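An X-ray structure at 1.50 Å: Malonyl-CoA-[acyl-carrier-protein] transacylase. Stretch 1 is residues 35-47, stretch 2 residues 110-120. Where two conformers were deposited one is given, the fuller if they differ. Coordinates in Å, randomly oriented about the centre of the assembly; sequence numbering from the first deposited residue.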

ATOM      1  N   GLU A  35     -17.208  13.682  -3.900  1.00 15.40           N
ATOM      2  CA  GLU A  35     -17.789  12.917  -5.002  0.50 15.73           C
ATOM      3  C   GLU A  35     -17.180  11.518  -5.076  1.00 14.43           C
ATOM      4  O   GLU A  35     -17.871  10.534  -5.313  1.00 14.87           O
ATOM      5  CB  GLU A  35     -17.625  13.643  -6.320  0.50 16.88           C
ATOM      6  CG  GLU A  35     -18.275  12.945  -7.508  0.50 20.70           C
ATOM      7  CD  GLU A  35     -19.778  13.174  -7.609  0.50 27.25           C
ATOM      8  OE1 GLU A  35     -20.468  13.224  -6.559  0.50 32.22           O
ATOM      9  OE2 GLU A  35     -20.285  13.280  -8.755  0.50 32.23           O
ATOM     10  N   THR A  36     -15.892  11.427  -4.858  1.00 13.20           N
ATOM     11  CA  THR A  36     -15.214  10.137  -4.897  1.00 12.31           C
ATOM     12  C   THR A  36     -15.679   9.257  -3.748  1.00 12.86           C
ATOM     13  O   THR A  36     -15.926   8.078  -3.926  1.00 12.66           O
ATOM     14  CB  THR A  36     -13.684  10.357  -4.877  1.00 11.51           C
ATOM     15  OG1 THR A  36     -13.331  11.109  -6.047  1.00 13.32           O
ATOM     16  CG2 THR A  36     -12.901   9.048  -4.875  1.00 13.23           C
ATOM     17  N   PHE A  37     -15.787   9.819  -2.561  1.00 12.00           N
ATOM     18  CA  PHE A  37     -16.278   9.060  -1.436  1.00 12.74           C
ATOM     19  C   PHE A  37     -17.728   8.676  -1.653  1.00 13.71           C
ATOM     20  O   PHE A  37     -18.133   7.604  -1.216  1.00 13.99           O
ATOM     21  CB  PHE A  37     -16.086   9.806  -0.119  1.00 13.52           C
ATOM     22  CG  PHE A  37     -14.725   9.612   0.472  1.00 11.91           C
ATOM     23  CD1 PHE A  37     -14.502   8.647   1.421  1.00 13.16           C
ATOM     24  CD2 PHE A  37     -13.645  10.342   0.019  1.00 11.80           C
ATOM     25  CE1 PHE A  37     -13.245   8.439   1.931  1.00 13.91           C
ATOM     26  CE2 PHE A  37     -12.377  10.124   0.533  1.00 13.24           C
ATOM     27  CZ  PHE A  37     -12.184   9.184   1.488  1.00 14.07           C
ATOM     28  N   GLN A  38     -18.511   9.519  -2.323  1.00 14.25           N
ATOM     29  CA  GLN A  38     -19.900   9.178  -2.630  0.50 15.44           C
ATOM     30  C   GLN A  38     -19.971   7.965  -3.547  1.00 14.50           C
ATOM     31  O   GLN A  38     -20.814   7.082  -3.369  1.00 15.48           O
ATOM     32  CB  GLN A  38     -20.621  10.370  -3.262  0.50 16.39           C
ATOM     33  CG  GLN A  38     -21.087  11.416  -2.254  0.50 19.99           C
ATOM     34  CD  GLN A  38     -21.493  12.758  -2.881  0.50 24.42           C
ATOM     35  OE1 GLN A  38     -21.289  13.014  -4.076  0.50 25.78           O
ATOM     36  NE2 GLN A  38     -22.079  13.618  -2.060  0.50 28.17           N
ATOM     37  N   GLN A  39     -19.090   7.929  -4.539  1.00 13.82           N
ATOM     38  CA  GLN A  39     -19.005   6.786  -5.431  1.00 14.00           C
ATOM     39  C   GLN A  39     -18.677   5.537  -4.636  1.00 14.15           C
ATOM     40  O   GLN A  39     -19.288   4.494  -4.832  1.00 14.80           O
ATOM     41  CB  GLN A  39     -17.946   7.027  -6.492  1.00 14.37           C
ATOM     42  CG  GLN A  39     -18.402   8.053  -7.505  1.00 17.57           C
ATOM     43  CD  GLN A  39     -17.322   8.520  -8.412  1.00 19.07           C
ATOM     44  OE1 GLN A  39     -16.207   8.044  -8.351  1.00 19.69           O
ATOM     45  NE2 GLN A  39     -17.656   9.445  -9.296  1.00 26.23           N
ATOM     46  N   ALA A  40     -17.685   5.622  -3.774  1.00 13.28           N
ATOM     47  CA  ALA A  40     -17.335   4.483  -2.962  1.00 13.31           C
ATOM     48  C   ALA A  40     -18.482   4.046  -2.069  1.00 13.37           C
ATOM     49  O   ALA A  40     -18.748   2.864  -1.934  1.00 14.14           O
ATOM     50  CB  ALA A  40     -16.108   4.773  -2.146  1.00 12.86           C
ATOM     51  N   SER A  41     -19.158   5.009  -1.468  1.00 13.19           N
ATOM     52  CA  SER A  41     -20.264   4.726  -0.576  1.00 13.82           C
ATOM     53  C   SER A  41     -21.402   4.053  -1.297  1.00 15.28           C
ATOM     54  O   SER A  41     -22.057   3.199  -0.712  1.00 16.51           O
ATOM     55  CB  SER A  41     -20.752   6.013   0.073  1.00 14.93           C
ATOM     56  OG  SER A  41     -19.748   6.529   0.916  1.00 15.75           O
ATOM     57  N   SER A  42     -21.644   4.427  -2.540  1.00 16.64           N
ATOM     58  CA  SER A  42     -22.675   3.766  -3.305  0.50 18.15           C
ATOM     59  C   SER A  42     -22.312   2.304  -3.545  1.00 18.43           C
ATOM     60  O   SER A  42     -23.176   1.418  -3.488  1.00 21.15           O
ATOM     61  CB  SER A  42     -22.945   4.521  -4.591  0.50 18.91           C
ATOM     62  OG  SER A  42     -23.549   5.760  -4.266  0.50 22.08           O
ATOM     63  N   ALA A  43     -21.038   2.040  -3.752  1.00 18.27           N
ATOM     64  CA  ALA A  43     -20.579   0.687  -3.947  1.00 18.44           C
ATOM     65  C   ALA A  43     -20.626  -0.149  -2.664  1.00 18.06           C
ATOM     66  O   ALA A  43     -20.942  -1.344  -2.714  1.00 21.47           O
ATOM     67  CB  ALA A  43     -19.176   0.722  -4.489  1.00 19.21           C
ATOM     68  N   LEU A  44     -20.337   0.471  -1.523  1.00 16.16           N
ATOM     69  CA  LEU A  44     -20.208  -0.201  -0.228  1.00 15.82           C
ATOM     70  C   LEU A  44     -21.521  -0.308   0.516  1.00 16.21           C
ATOM     71  O   LEU A  44     -21.670  -1.128   1.425  1.00 16.43           O
ATOM     72  CB  LEU A  44     -19.227   0.574   0.646  1.00 15.86           C
ATOM     73  CG  LEU A  44     -17.789   0.555   0.159  1.00 15.61           C
ATOM     74  CD1 LEU A  44     -17.012   1.702   0.806  1.00 16.26           C
ATOM     75  CD2 LEU A  44     -17.158  -0.792   0.426  1.00 16.13           C
ATOM     76  N   ALA A  45     -22.425   0.613   0.198  1.00 16.01           N
ATOM     77  CA  ALA A  45     -23.748   0.726   0.825  1.00 15.69           C
ATOM     78  C   ALA A  45     -23.756   1.336   2.222  1.00 16.60           C
ATOM     79  O   ALA A  45     -24.751   1.261   2.924  1.00 18.21           O
ATOM     80  CB  ALA A  45     -24.525  -0.620   0.802  1.00 16.12           C
ATOM     81  N   TYR A  46     -22.682   2.009   2.605  1.00 16.54           N
ATOM     82  CA  TYR A  46     -22.658   2.834   3.803  1.00 16.19           C
ATOM     83  C   TYR A  46     -21.843   4.079   3.474  1.00 15.70           C
ATOM     84  O   TYR A  46     -21.171   4.137   2.436  1.00 15.03           O
ATOM     85  CB  TYR A  46     -22.066   2.113   5.015  1.00 16.80           C
ATOM     86  CG  TYR A  46     -20.618   1.718   4.862  1.00 15.75           C
ATOM     87  CD1 TYR A  46     -19.611   2.585   5.236  1.00 15.55           C
ATOM     88  CD2 TYR A  46     -20.253   0.496   4.317  1.00 16.08           C
ATOM     89  CE1 TYR A  46     -18.285   2.268   5.071  1.00 15.24           C
ATOM     90  CE2 TYR A  46     -18.925   0.152   4.191  1.00 15.83           C
ATOM     91  CZ  TYR A  46     -17.944   1.056   4.567  1.00 14.62           C
ATOM     92  OH  TYR A  46     -16.648   0.726   4.408  1.00 16.97           O
ATOM     93  N   ASP A  47     -21.932   5.073   4.347  1.00 15.69           N
ATOM     94  CA  ASP A  47     -21.315   6.369   4.115  1.00 16.13           C
ATOM     95  C   ASP A  47     -19.877   6.307   4.556  1.00 15.13           C
ATOM     96  O   ASP A  47     -19.535   6.403   5.737  1.00 14.62           O
ATOM     97  CB  ASP A  47     -22.085   7.440   4.877  1.00 16.41           C
ATOM     98  CG  ASP A  47     -21.587   8.827   4.605  1.00 19.60           C
ATOM     99  OD1 ASP A  47     -20.454   9.002   4.105  1.00 20.86           O
ATOM    100  OD2 ASP A  47     -22.347   9.754   4.933  1.00 25.00           O
ATOM    101  N   LYS A 110     -11.797  -0.290 -12.762  1.00 15.11           N
ATOM    102  CA  LYS A 110     -12.834   0.691 -12.509  0.50 15.56           C
ATOM    103  C   LYS A 110     -12.883   0.950 -11.015  1.00 14.60           C
ATOM    104  O   LYS A 110     -12.893   0.015 -10.228  1.00 15.07           O
ATOM    105  CB  LYS A 110     -14.199   0.177 -12.974  0.50 16.31           C
ATOM    106  CG  LYS A 110     -15.304   1.196 -12.799  0.50 18.44           C
ATOM    107  CD  LYS A 110     -16.616   0.779 -13.447  0.50 22.71           C
ATOM    108  CE  LYS A 110     -17.664   1.841 -13.193  0.50 24.55           C
ATOM    109  NZ  LYS A 110     -18.669   1.929 -14.281  0.50 27.15           N
ATOM    110  N   PHE A 111     -12.916   2.215 -10.626  1.00 13.65           N
ATOM    111  CA  PHE A 111     -12.880   2.570  -9.214  1.00 13.15           C
ATOM    112  C   PHE A 111     -13.917   1.832  -8.376  1.00 13.23           C
ATOM    113  O   PHE A 111     -13.571   1.244  -7.368  1.00 13.15           O
ATOM    114  CB  PHE A 111     -13.021   4.085  -9.055  1.00 12.60           C
ATOM    115  CG  PHE A 111     -13.115   4.535  -7.658  1.00 12.03           C
ATOM    116  CD1 PHE A 111     -12.149   4.188  -6.760  1.00 13.71           C
ATOM    117  CD2 PHE A 111     -14.163   5.291  -7.228  1.00 13.63           C
ATOM    118  CE1 PHE A 111     -12.218   4.582  -5.480  1.00 13.77           C
ATOM    119  CE2 PHE A 111     -14.230   5.698  -5.911  1.00 13.99           C
ATOM    120  CZ  PHE A 111     -13.263   5.332  -5.049  1.00 13.79           C
ATOM    121  N   GLU A 112     -15.190   1.889  -8.751  1.00 15.07           N
ATOM    122  CA  GLU A 112     -16.233   1.341  -7.876  1.00 16.76           C
ATOM    123  C   GLU A 112     -16.107  -0.189  -7.805  1.00 16.28           C
ATOM    124  O   GLU A 112     -16.350  -0.788  -6.766  1.00 16.62           O
ATOM    125  CB  GLU A 112     -17.607   1.771  -8.362  1.00 19.37           C
ATOM    126  CG  GLU A 112     -17.834   3.276  -8.201  1.00 24.54           C
ATOM    127  CD  GLU A 112     -18.365   3.975  -9.463  1.00 34.25           C
ATOM    128  OE1 GLU A 112     -19.039   3.306 -10.289  1.00 41.41           O
ATOM    129  OE2 GLU A 112     -18.084   5.195  -9.655  1.00 37.87           O
ATOM    130  N   GLU A 113     -15.625  -0.802  -8.874  1.00 15.65           N
ATOM    131  CA  GLU A 113     -15.350  -2.235  -8.837  1.00 15.77           C
ATOM    132  C   GLU A 113     -14.197  -2.532  -7.894  1.00 14.07           C
ATOM    133  O   GLU A 113     -14.231  -3.484  -7.110  1.00 14.77           O
ATOM    134  CB  GLU A 113     -15.106  -2.766 -10.239  1.00 17.67           C
ATOM    135  CG  GLU A 113     -16.369  -2.606 -11.077  1.00 21.94           C
ATOM    136  CD  GLU A 113     -16.294  -3.078 -12.497  1.00 29.93           C
ATOM    137  OE1 GLU A 113     -15.234  -3.588 -12.929  1.00 33.81           O
ATOM    138  OE2 GLU A 113     -17.345  -2.916 -13.191  1.00 36.26           O
ATOM    139  N   ALA A 114     -13.181  -1.692  -7.944  1.00 12.84           N
ATOM    140  CA  ALA A 114     -12.044  -1.855  -7.057  1.00 12.62           C
ATOM    141  C   ALA A 114     -12.435  -1.663  -5.599  1.00 11.64           C
ATOM    142  O   ALA A 114     -11.902  -2.341  -4.731  1.00 11.42           O
ATOM    143  CB  ALA A 114     -10.891  -0.933  -7.472  1.00 13.39           C
ATOM    144  N   VAL A 115     -13.327  -0.727  -5.321  1.00 11.25           N
ATOM    145  CA  VAL A 115     -13.794  -0.523  -3.956  1.00 11.95           C
ATOM    146  C   VAL A 115     -14.411  -1.799  -3.419  1.00 12.34           C
ATOM    147  O   VAL A 115     -14.117  -2.235  -2.295  1.00 12.24           O
ATOM    148  CB  VAL A 115     -14.783   0.652  -3.881  1.00 12.26           C
ATOM    149  CG1 VAL A 115     -15.516   0.696  -2.529  1.00 14.85           C
ATOM    150  CG2 VAL A 115     -14.061   1.926  -4.154  1.00 14.48           C
ATOM    151  N   LYS A 116     -15.289  -2.396  -4.210  1.00 12.91           N
ATOM    152  CA  LYS A 116     -15.934  -3.627  -3.763  1.00 14.09           C
ATOM    153  C   LYS A 116     -14.900  -4.739  -3.596  1.00 12.86           C
ATOM    154  O   LYS A 116     -14.965  -5.542  -2.666  1.00 13.14           O
ATOM    155  CB  LYS A 116     -16.996  -4.049  -4.744  1.00 15.13           C
ATOM    156  CG  LYS A 116     -18.137  -3.104  -4.852  1.00 19.17           C
ATOM    157  CD  LYS A 116     -19.198  -3.671  -5.775  1.00 24.73           C
ATOM    158  CE  LYS A 116     -20.383  -2.768  -5.903  1.00 28.81           C
ATOM    159  NZ  LYS A 116     -21.258  -3.273  -7.020  1.00 33.44           N
ATOM    160  N   LEU A 117     -13.943  -4.791  -4.505  1.00 12.62           N
ATOM    161  CA  LEU A 117     -12.955  -5.831  -4.485  1.00 12.20           C
ATOM    162  C   LEU A 117     -12.066  -5.720  -3.232  1.00 11.59           C
ATOM    163  O   LEU A 117     -11.715  -6.724  -2.623  1.00 12.25           O
ATOM    164  CB  LEU A 117     -12.091  -5.747  -5.728  1.00 13.05           C
ATOM    165  CG  LEU A 117     -11.047  -6.821  -5.885  1.00 15.05           C
ATOM    166  CD1 LEU A 117     -11.681  -8.203  -5.988  1.00 16.54           C
ATOM    167  CD2 LEU A 117     -10.197  -6.486  -7.086  1.00 16.71           C
ATOM    168  N   VAL A 118     -11.657  -4.511  -2.872  1.00 10.59           N
ATOM    169  CA  VAL A 118     -10.776  -4.398  -1.723  1.00 10.67           C
ATOM    170  C   VAL A 118     -11.525  -4.563  -0.418  1.00 10.59           C
ATOM    171  O   VAL A 118     -10.928  -4.967   0.560  1.00 11.12           O
ATOM    172  CB  VAL A 118      -9.890  -3.141  -1.732  1.00 10.71           C
ATOM    173  CG1 VAL A 118      -9.016  -3.095  -2.983  1.00 12.08           C
ATOM    174  CG2 VAL A 118     -10.684  -1.868  -1.527  1.00 11.65           C
ATOM    175  N   GLU A 119     -12.832  -4.275  -0.406  1.00 11.03           N
ATOM    176  CA  GLU A 119     -13.613  -4.643   0.742  1.00 11.38           C
ATOM    177  C   GLU A 119     -13.569  -6.145   0.932  1.00 11.59           C
ATOM    178  O   GLU A 119     -13.359  -6.619   2.041  1.00 11.68           O
ATOM    179  CB  GLU A 119     -15.040  -4.173   0.600  1.00 12.05           C
ATOM    180  CG  GLU A 119     -15.866  -4.576   1.805  1.00 13.80           C
ATOM    181  CD  GLU A 119     -17.295  -4.184   1.718  1.00 18.14           C
ATOM    182  OE1 GLU A 119     -17.920  -4.466   0.672  1.00 22.42           O
ATOM    183  OE2 GLU A 119     -17.791  -3.608   2.719  1.00 22.06           O
ATOM    184  N   LYS A 120     -13.730  -6.886  -0.160  1.00 12.27           N
ATOM    185  CA  LYS A 120     -13.649  -8.333  -0.078  0.50 12.93           C
ATOM    186  C   LYS A 120     -12.259  -8.780   0.323  1.00 12.54           C
ATOM    187  O   LYS A 120     -12.091  -9.681   1.150  1.00 13.14           O
ATOM    188  CB  LYS A 120     -14.044  -8.986  -1.390  0.50 13.67           C
ATOM    189  CG  LYS A 120     -15.540  -9.000  -1.645  0.50 17.51           C
ATOM    190  CD  LYS A 120     -15.794  -9.348  -3.093  0.50 21.17           C
ATOM    191  CE  LYS A 120     -17.272  -9.369  -3.419  0.50 24.39           C
ATOM    192  NZ  LYS A 120     -17.478  -9.618  -4.884  0.50 27.03           N
TER
HETATM  193  O   HOH W   1     -15.554   6.530 -10.718  1.00 28.64           O
HETATM  194  O   HOH W   2     -20.204  -2.941   2.906  1.00 16.97           O
HETATM  195  O   HOH W   3     -16.210  -1.822   4.032  1.00 19.70           O

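Two helices of the transacylase pack here through a small apolar seam with no direct hydrogen bond between them, and water links their polar margins. The case illustrates a general rule: where small residues line an interface, helices can approach closely. The axes of helices 35-44 and 111-120 come within 8.8 Å and cross at -55°; the helical hydrogen bonds run within each helix, and side chains make most of the contact, with a few backbone carbonyls joining in. Ala43 points toward the partner, and Ala43 CA lies 5.9 Å from Glu112 CA, the nearest CA pair. Val115 is the hub: its CG2 sits 4.0 Å from Ala40 CB, while its CG1 lies 3.5 Å from Leu44 CG and 4.2 Å from Ala43 CB. Beside it, the buried ring of Phe111 fits against the first helix, with CZ 3.7 Å from Thr36 CG2 and CE2, at the ring edge, 3.5 Å from Thr36 O. Lys116 contributes its aliphatic portion, CE resting 4.0 Å from Ala43 CB.

Polar groups gather around this seam. The O of water 1 donates to both Gln39 OE1 (2.9 Å) and Glu112 OE2 (3.1 Å). The O of water 2 donates to Leu44 O (2.8 Å) and Glu119 OE2 (2.5 Å); the O of water 3 accepts from Tyr46 OH (2.6 Å) and donates to Glu119 OE2 (2.7 Å). The first two waters thus each join two acceptors that could not hydrogen-bond to one another; the third relays Tyr46 to Glu119.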